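Local coordinates for protein UDP-glucose:anthocyanidin 3-O-glucosyltransferase (Clitoria ternatea, PDB 4REL) that belongs to the plant glycosyltransferases of the GT-B fold, built from two Rossmann-like domains that face each other across a cleft, at residues I249-C254 with V323-Q328; H330-G335 with M350-N355. All blocks are in the same frame, centred on the assembly; numbering follows the deposited sequence.

Contact 1: I249-C254 with V323-Q328; sequences IDSNGC and VSWVPQ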
ATOM      1  N   ILE A 249      17.893  11.593   9.510  1.00 44.00           N
ATOM      2  CA  ILE A 249      19.140  11.061  10.041  1.00 33.62           C
ATOM      3  C   ILE A 249      19.040   9.548  10.230  1.00 35.24           C
ATOM      4  O   ILE A 249      18.143   9.054  10.914  1.00 38.41           O
ATOM      5  CB  ILE A 249      19.516  11.751  11.365  1.00 31.29           C
ATOM      6  CG1 ILE A 249      19.980  13.186  11.084  1.00 29.24           C
ATOM      7  CG2 ILE A 249      20.612  10.987  12.085  1.00 31.15           C
ATOM      8  CD1 ILE A 249      19.963  14.101  12.300  1.00 32.19           C
ATOM      9  N   ASP A 250      19.956   8.826   9.595  1.00 29.61           N
ATOM     10  CA  ASP A 250      20.071   7.372   9.732  1.00 28.71           C
ATOM     11  C   ASP A 250      20.609   7.077  11.129  1.00 21.39           C
ATOM     12  O   ASP A 250      21.780   6.736  11.294  1.00 23.02           O
ATOM     13  CB  ASP A 250      21.036   6.865   8.659  1.00 30.98           C
ATOM     14  CG  ASP A 250      21.151   5.348   8.612  1.00 33.91           C
ATOM     15  OD1 ASP A 250      20.324   4.635   9.225  1.00 23.87           O
ATOM     16  OD2 ASP A 250      22.083   4.878   7.924  1.00 41.18           O
ATOM     17  N   SER A 251      19.752   7.222  12.135  1.00 26.71           N
ATOM     18  CA  SER A 251      20.171   7.110  13.533  1.00 41.72           C
ATOM     19  C   SER A 251      20.882   5.793  13.860  1.00 43.84           C
ATOM     20  O   SER A 251      21.780   5.757  14.708  1.00 44.91           O
ATOM     21  CB  SER A 251      18.982   7.347  14.475  1.00 45.91           C
ATOM     22  OG  SER A 251      17.750   7.083  13.829  1.00 39.30           O
ATOM     23  N   ASN A 252      20.503   4.724  13.167  1.00 39.10           N
ATOM     24  CA  ASN A 252      21.082   3.413  13.426  1.00 40.51           C
ATOM     25  C   ASN A 252      22.264   3.077  12.521  1.00 38.34           C
ATOM     26  O   ASN A 252      22.863   2.015  12.652  1.00 43.73           O
ATOM     27  CB  ASN A 252      20.016   2.320  13.309  1.00 44.63           C
ATOM     28  CG  ASN A 252      18.739   2.662  14.055  1.00 42.54           C
ATOM     29  OD1 ASN A 252      18.653   2.496  15.271  1.00 41.24           O
ATOM     30  ND2 ASN A 252      17.737   3.136  13.322  1.00 42.48           N
ATOM     31  N   GLY A 253      22.599   3.975  11.600  1.00 22.94           N
ATOM     32  CA  GLY A 253      23.724   3.747  10.705  1.00 27.12           C
ATOM     33  C   GLY A 253      23.528   2.565   9.762  1.00 29.17           C
ATOM     34  O   GLY A 253      24.476   1.835   9.447  1.00 24.35           O
ATOM     35  N   CYS A 254      22.295   2.388   9.299  1.00 31.09           N
ATOM     36  CA  CYS A 254      21.941   1.257   8.443  1.00 26.27           C
ATOM     37  C   CYS A 254      22.742   1.209   7.161  1.00 23.91           C
ATOM     38  O   CYS A 254      23.273   0.159   6.789  1.00 23.14           O
ATOM     39  CB  CYS A 254      20.462   1.316   8.095  1.00 30.35           C
ATOM     40  SG  CYS A 254      19.402   0.880   9.449  1.00 30.23           S
ATOM     41  N   VAL A 323      16.564  -3.042  14.891  1.00  8.86           N
ATOM     42  CA  VAL A 323      16.355  -1.619  15.135  1.00 13.23           C
ATOM     43  C   VAL A 323      14.878  -1.267  15.050  1.00 13.80           C
ATOM     44  O   VAL A 323      14.088  -2.021  14.486  1.00 16.67           O
ATOM     45  CB  VAL A 323      17.150  -0.761  14.138  1.00 14.07           C
ATOM     46  CG1 VAL A 323      18.649  -0.982  14.326  1.00 17.67           C
ATOM     47  CG2 VAL A 323      16.735  -1.094  12.724  1.00 18.68           C
ATOM     48  N   SER A 324      14.506  -0.125  15.617  1.00 14.25           N
ATOM     49  CA  SER A 324      13.108   0.277  15.671  1.00 19.74           C
ATOM     50  C   SER A 324      12.638   0.897  14.362  1.00 22.06           C
ATOM     51  O   SER A 324      11.447   0.868  14.050  1.00 25.33           O
ATOM     52  CB  SER A 324      12.881   1.266  16.822  1.00 18.64           C
ATOM     53  OG  SER A 324      13.192   0.662  18.061  1.00 23.50           O
ATOM     54  N   TRP A 325      13.578   1.452  13.603  1.00 17.96           N
ATOM     55  CA  TRP A 325      13.259   2.154  12.361  1.00 22.02           C
ATOM     56  C   TRP A 325      14.430   2.107  11.383  1.00 25.51           C
ATOM     57  O   TRP A 325      15.589   2.155  11.795  1.00 21.90           O
ATOM     58  CB  TRP A 325      12.902   3.614  12.672  1.00 30.73           C
ATOM     59  CG  TRP A 325      12.790   4.488  11.456  1.00 41.44           C
ATOM     60  CD1 TRP A 325      11.664   4.731  10.721  1.00 44.87           C
ATOM     61  CD2 TRP A 325      13.844   5.239  10.837  1.00 40.90           C
ATOM     62  NE1 TRP A 325      11.954   5.585   9.683  1.00 44.81           N
ATOM     63  CE2 TRP A 325      13.286   5.909   9.731  1.00 45.18           C
ATOM     64  CE3 TRP A 325      15.208   5.405  11.110  1.00 42.39           C
ATOM     65  CZ2 TRP A 325      14.045   6.734   8.897  1.00 41.61           C
ATOM     66  CZ3 TRP A 325      15.958   6.223  10.284  1.00 38.05           C
ATOM     67  CH2 TRP A 325      15.377   6.877   9.191  1.00 37.43           C
ATOM     68  N   VAL A 326      14.126   2.001  10.089  1.00 19.29           N
ATOM     69  CA  VAL A 326      15.140   2.160   9.052  1.00 15.21           C
ATOM     70  C   VAL A 326      14.614   3.102   7.970  1.00 18.87           C
ATOM     71  O   VAL A 326      13.401   3.228   7.790  1.00 21.12           O
ATOM     72  CB  VAL A 326      15.527   0.806   8.385  1.00 22.65           C
ATOM     73  CG1 VAL A 326      16.035  -0.176   9.410  1.00 21.15           C
ATOM     74  CG2 VAL A 326      14.351   0.225   7.627  1.00 23.78           C
ATOM     75  N   PRO A 327      15.525   3.773   7.254  1.00 21.04           N
ATOM     76  CA  PRO A 327      15.108   4.496   6.045  1.00 20.54           C
ATOM     77  C   PRO A 327      14.858   3.466   4.935  1.00 20.55           C
ATOM     78  O   PRO A 327      15.766   3.141   4.159  1.00 20.56           O
ATOM     79  CB  PRO A 327      16.320   5.374   5.735  1.00 20.30           C
ATOM     80  CG  PRO A 327      17.496   4.611   6.284  1.00 23.35           C
ATOM     81  CD  PRO A 327      16.980   3.858   7.495  1.00 19.87           C
ATOM     82  N   GLN A 328      13.638   2.940   4.873  1.00 19.06           N
ATOM     83  CA  GLN A 328      13.381   1.743   4.071  1.00 19.39           C
ATOM     84  C   GLN A 328      13.668   1.932   2.585  1.00 19.77           C
ATOM     85  O   GLN A 328      14.231   1.045   1.956  1.00 16.18           O
ATOM     86  CB  GLN A 328      11.961   1.221   4.292  1.00 17.80           C
ATOM     87  CG  GLN A 328      11.647  -0.041   3.490  1.00 16.81           C
ATOM     88  CD  GLN A 328      10.311  -0.638   3.845  1.00 21.09           C
ATOM     89  OE1 GLN A 328      10.188  -1.364   4.831  1.00 21.68           O
ATOM     90  NE2 GLN A 328       9.297  -0.342   3.041  1.00 26.08           N
TER
HETATM   91  O   HOH W   1      16.650   1.566  17.035  1.00 29.15           O
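N252 carries its CG anti to its own carbonyl carbon (chi1 -47°), and V323 turns CG1 anti to its carbonyl carbon in the same way, so the two side chains meet tip to tip, with OD1 of N252 3.6 Å from CG1 of V323. The same OD1 accepts a proton from a water 2.8 Å away, and that water in turn accepts from the backbone N of S324, bridging the two loops. The amide's other branch, ND2, lies 2.8 Å from O of W325, although the angle is too poor for a hydrogen bond. Beside it the indole of W325 reaches back to the turn: ND2 of N252 and CA of D250 lie at the ring edge, CZ3 comes within 3.6 Å of O of I249, and N of P327 sits over one face toward the rim. Deeper in, SG of C254 packs on CG1 of V326 at 3.5 Å.

D250-G253 is a type I beta turn leading into helix 254-259, and V323-Q328 runs from the edge strand 320-323 into helix 328-332; W325-Q328, W-V-P-Q, is the start of the PSPG box, the signature of plant glycosyltransferases. The side chain of D250 crosses that of P327 at about a right angle, OD1 3.8 Å from CD of P327, and bonds forward to the first backbone N-H groups of helix 254-259: OD1 takes N of C254 on its syn side at 3.0 Å (N-H...O 155°), while OD2 takes N of L255.

N of W325 is buried without a partner. The junction rests on van der Waals packing and one water bridge, while the D250 carboxylate serves the helix start, where the helix dipole would probably favour its ionised form.

Contact 2: H330-G335 with M350-N355; sequences HVLSHG and MESVSN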
ATOM      1  N   HIS A 330      15.875   3.793   1.204  1.00 18.80           N
ATOM      2  CA  HIS A 330      17.315   3.719   1.014  1.00 16.42           C
ATOM      3  C   HIS A 330      17.829   2.315   1.271  1.00 13.24           C
ATOM      4  O   HIS A 330      18.762   1.861   0.599  1.00 17.82           O
ATOM      5  CB  HIS A 330      18.028   4.711   1.929  1.00 24.18           C
ATOM      6  CG  HIS A 330      17.936   6.130   1.460  1.00 39.23           C
ATOM      7  ND1 HIS A 330      16.820   6.912   1.667  1.00 45.49           N
ATOM      8  CD2 HIS A 330      18.822   6.904   0.788  1.00 48.28           C
ATOM      9  CE1 HIS A 330      17.024   8.110   1.144  1.00 47.64           C
ATOM     10  NE2 HIS A 330      18.229   8.130   0.607  1.00 50.48           N
ATOM     11  N   VAL A 331      17.238   1.627   2.245  1.00 15.27           N
ATOM     12  CA  VAL A 331      17.655   0.250   2.528  1.00 16.65           C
ATOM     13  C   VAL A 331      17.336  -0.663   1.355  1.00 15.15           C
ATOM     14  O   VAL A 331      18.189  -1.429   0.907  1.00 15.48           O
ATOM     15  CB  VAL A 331      17.040  -0.300   3.830  1.00 16.14           C
ATOM     16  CG1 VAL A 331      17.294  -1.815   3.962  1.00 13.63           C
ATOM     17  CG2 VAL A 331      17.609   0.448   5.039  1.00 18.01           C
ATOM     18  N   LEU A 332      16.119  -0.560   0.828  1.00 13.71           N
ATOM     19  CA  LEU A 332      15.722  -1.412  -0.291  1.00 13.77           C
ATOM     20  C   LEU A 332      16.479  -1.072  -1.578  1.00 13.79           C
ATOM     21  O   LEU A 332      16.619  -1.914  -2.466  1.00 14.33           O
ATOM     22  CB  LEU A 332      14.202  -1.393  -0.494  1.00 14.26           C
ATOM     23  CG  LEU A 332      13.411  -2.262   0.499  1.00 11.18           C
ATOM     24  CD1 LEU A 332      11.910  -2.047   0.351  1.00 20.15           C
ATOM     25  CD2 LEU A 332      13.768  -3.745   0.312  1.00 10.87           C
ATOM     26  N   SER A 333      17.008   0.142  -1.668  1.00 15.50           N
ATOM     27  CA  SER A 333      17.808   0.509  -2.833  1.00 16.24           C
ATOM     28  C   SER A 333      19.295   0.224  -2.647  1.00 16.98           C
ATOM     29  O   SER A 333      20.097   0.516  -3.537  1.00 19.26           O
ATOM     30  CB  SER A 333      17.592   1.979  -3.214  1.00 19.23           C
ATOM     31  OG  SER A 333      17.976   2.841  -2.165  1.00 24.39           O
ATOM     32  N   HIS A 334      19.670  -0.360  -1.510  1.00 12.34           N
ATOM     33  CA  HIS A 334      21.081  -0.675  -1.270  1.00 14.49           C
ATOM     34  C   HIS A 334      21.444  -2.023  -1.871  1.00 17.41           C
ATOM     35  O   HIS A 334      20.756  -3.029  -1.650  1.00 14.23           O
ATOM     36  CB  HIS A 334      21.430  -0.658   0.226  1.00 15.31           C
ATOM     37  CG  HIS A 334      22.904  -0.602   0.493  1.00 17.02           C
ATOM     38  ND1 HIS A 334      23.753  -1.654   0.218  1.00 18.50           N
ATOM     39  CD2 HIS A 334      23.683   0.390   0.992  1.00 19.58           C
ATOM     40  CE1 HIS A 334      24.990  -1.316   0.544  1.00 20.80           C
ATOM     41  NE2 HIS A 334      24.974  -0.081   1.016  1.00 19.13           N
ATOM     42  N   GLY A 335      22.536  -2.042  -2.626  1.00 18.23           N
ATOM     43  CA  GLY A 335      22.940  -3.227  -3.361  1.00 19.74           C
ATOM     44  C   GLY A 335      23.256  -4.421  -2.479  1.00 14.00           C
ATOM     45  O   GLY A 335      23.243  -5.558  -2.952  1.00 14.52           O
ATOM     46  N   MET A 350       5.958  -2.234  -3.620  1.00 10.93           N
ATOM     47  CA  MET A 350       6.333  -1.274  -4.651  1.00 14.13           C
ATOM     48  C   MET A 350       7.822  -0.953  -4.574  1.00 11.88           C
ATOM     49  O   MET A 350       8.517  -0.958  -5.591  1.00 12.98           O
ATOM     50  CB  MET A 350       5.501   0.010  -4.494  1.00 15.40           C
ATOM     51  CG  MET A 350       5.728   1.058  -5.573  1.00 19.67           C
ATOM     52  SD  MET A 350       7.205   2.090  -5.365  1.00 24.09           S
ATOM     53  CE  MET A 350       6.689   3.226  -4.081  1.00 23.18           C
ATOM     54  N   GLU A 351       8.303  -0.680  -3.361  1.00 11.52           N
ATOM     55  CA  GLU A 351       9.701  -0.327  -3.154  1.00 10.24           C
ATOM     56  C   GLU A 351      10.598  -1.519  -3.460  1.00 12.79           C
ATOM     57  O   GLU A 351      11.682  -1.366  -4.022  1.00 12.59           O
ATOM     58  CB  GLU A 351       9.939   0.169  -1.716  1.00 14.79           C
ATOM     59  CG  GLU A 351       9.382   1.570  -1.453  1.00 19.39           C
ATOM     60  CD  GLU A 351       9.583   2.049  -0.023  1.00 25.85           C
ATOM     61  OE1 GLU A 351      10.035   1.261   0.831  1.00 30.49           O
ATOM     62  OE2 GLU A 351       9.275   3.225   0.252  1.00 32.72           O
ATOM     63  N   SER A 352      10.148  -2.709  -3.093  1.00  9.46           N
ATOM     64  CA  SER A 352      10.977  -3.888  -3.333  1.00  9.79           C
ATOM     65  C   SER A 352      11.139  -4.165  -4.828  1.00 11.45           C
ATOM     66  O   SER A 352      12.257  -4.367  -5.318  1.00 10.51           O
ATOM     67  CB  SER A 352      10.393  -5.102  -2.622  1.00  9.40           C
ATOM     68  OG  SER A 352      11.409  -6.053  -2.341  1.00 12.50           O
ATOM     69  N   VAL A 353      10.035  -4.164  -5.568  1.00  9.88           N
ATOM     70  CA  VAL A 353      10.131  -4.522  -6.983  1.00 11.06           C
ATOM     71  C   VAL A 353      10.831  -3.437  -7.792  1.00 11.45           C
ATOM     72  O   VAL A 353      11.510  -3.733  -8.773  1.00 11.73           O
ATOM     73  CB  VAL A 353       8.766  -4.890  -7.622  1.00 12.07           C
ATOM     74  CG1 VAL A 353       8.146  -6.100  -6.912  1.00 13.69           C
ATOM     75  CG2 VAL A 353       7.815  -3.704  -7.609  1.00 14.14           C
ATOM     76  N   SER A 354      10.692  -2.184  -7.378  1.00 11.77           N
ATOM     77  CA  SER A 354      11.335  -1.109  -8.124  1.00 11.83           C
ATOM     78  C   SER A 354      12.848  -1.124  -7.913  1.00 11.80           C
ATOM     79  O   SER A 354      13.594  -0.532  -8.686  1.00 13.26           O
ATOM     80  CB  SER A 354      10.733   0.260  -7.780  1.00 16.71           C
ATOM     81  OG  SER A 354      10.905   0.562  -6.413  1.00 23.35           O
ATOM     82  N   ASN A 355      13.300  -1.833  -6.879  1.00 10.98           N
ATOM     83  CA  ASN A 355      14.725  -1.925  -6.585  1.00 13.82           C
ATOM     84  C   ASN A 355      15.362  -3.279  -6.901  1.00 14.47           C
ATOM     85  O   ASN A 355      16.546  -3.489  -6.631  1.00 15.70           O
ATOM     86  CB  ASN A 355      14.986  -1.551  -5.123  1.00 14.55           C
ATOM     87  CG  ASN A 355      14.882  -0.066  -4.884  1.00 15.87           C
ATOM     88  OD1 ASN A 355      15.704   0.708  -5.377  1.00 17.28           O
ATOM     89  ND2 ASN A 355      13.875   0.349  -4.121  1.00 13.59           N
TER
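The carbonyl O of E351 is gripped by N355, whose ND2 lies 2.8 Å away (N-H...O 147°) and whose backbone N adds a weaker bond to the same oxygen. This ties down the amide that meets the end of helix 328-332. The contact is a packing of two helices, 328-332 and 346-354, in the PSPG region of the C-terminal Rossmann-like domain. Strand 337-342 lies between them in sequence, and its F340 is touched by both L332 and S352.

N355 has its CG anti to its carbonyl carbon (chi1 -75°), beside its backbone N; its CB stands 3.1 Å from O of L332. OD1 lies 3.1 Å from CB of S333 and 3.3 Å from CA of the same residue, a tight fit. The end of helix 328-332 and S333 are thus met by CB and OD1 of N355, while one N-H of ND2 goes to O of E351, in the same segment. Farther up, L332 extends its CD1 across the side chain of E351 at about a right angle, with CD1 3.6 Å from CB of E351 and 3.9 Å from N of S352.

The carboxylate of E351, whose OE1 also comes near CD1 of L332, is held by three donors: probably Q328 at OE1, and S329 and N347 at OE2. S352 turns its hydroxyl to O of V357, and R264 makes a weak bond to O of N355. At the near end of L332, its CB stands 4.0 Å from ND2 of N355.

The two contacts meet helix 328-332 at its two ends: contact 1 holds the loop that leads into it, and contact 2 packs its C-terminal part onto helix 346-354. Each is partly buried, but contact 1 lies farther out, about 21 Å from the chain centre to its own centre against about 15 Å for contact 2. Contact 1 joins two loops through a water bridge, an indole and a sulfur-valine contact; contact 2 joins helices through leucine and asparagine packing. They touch directly: NE2 of Q328 is probably hydrogen-bonded to OE1 of E351 at 2.8 Å, and V331 packs against V326 and C254.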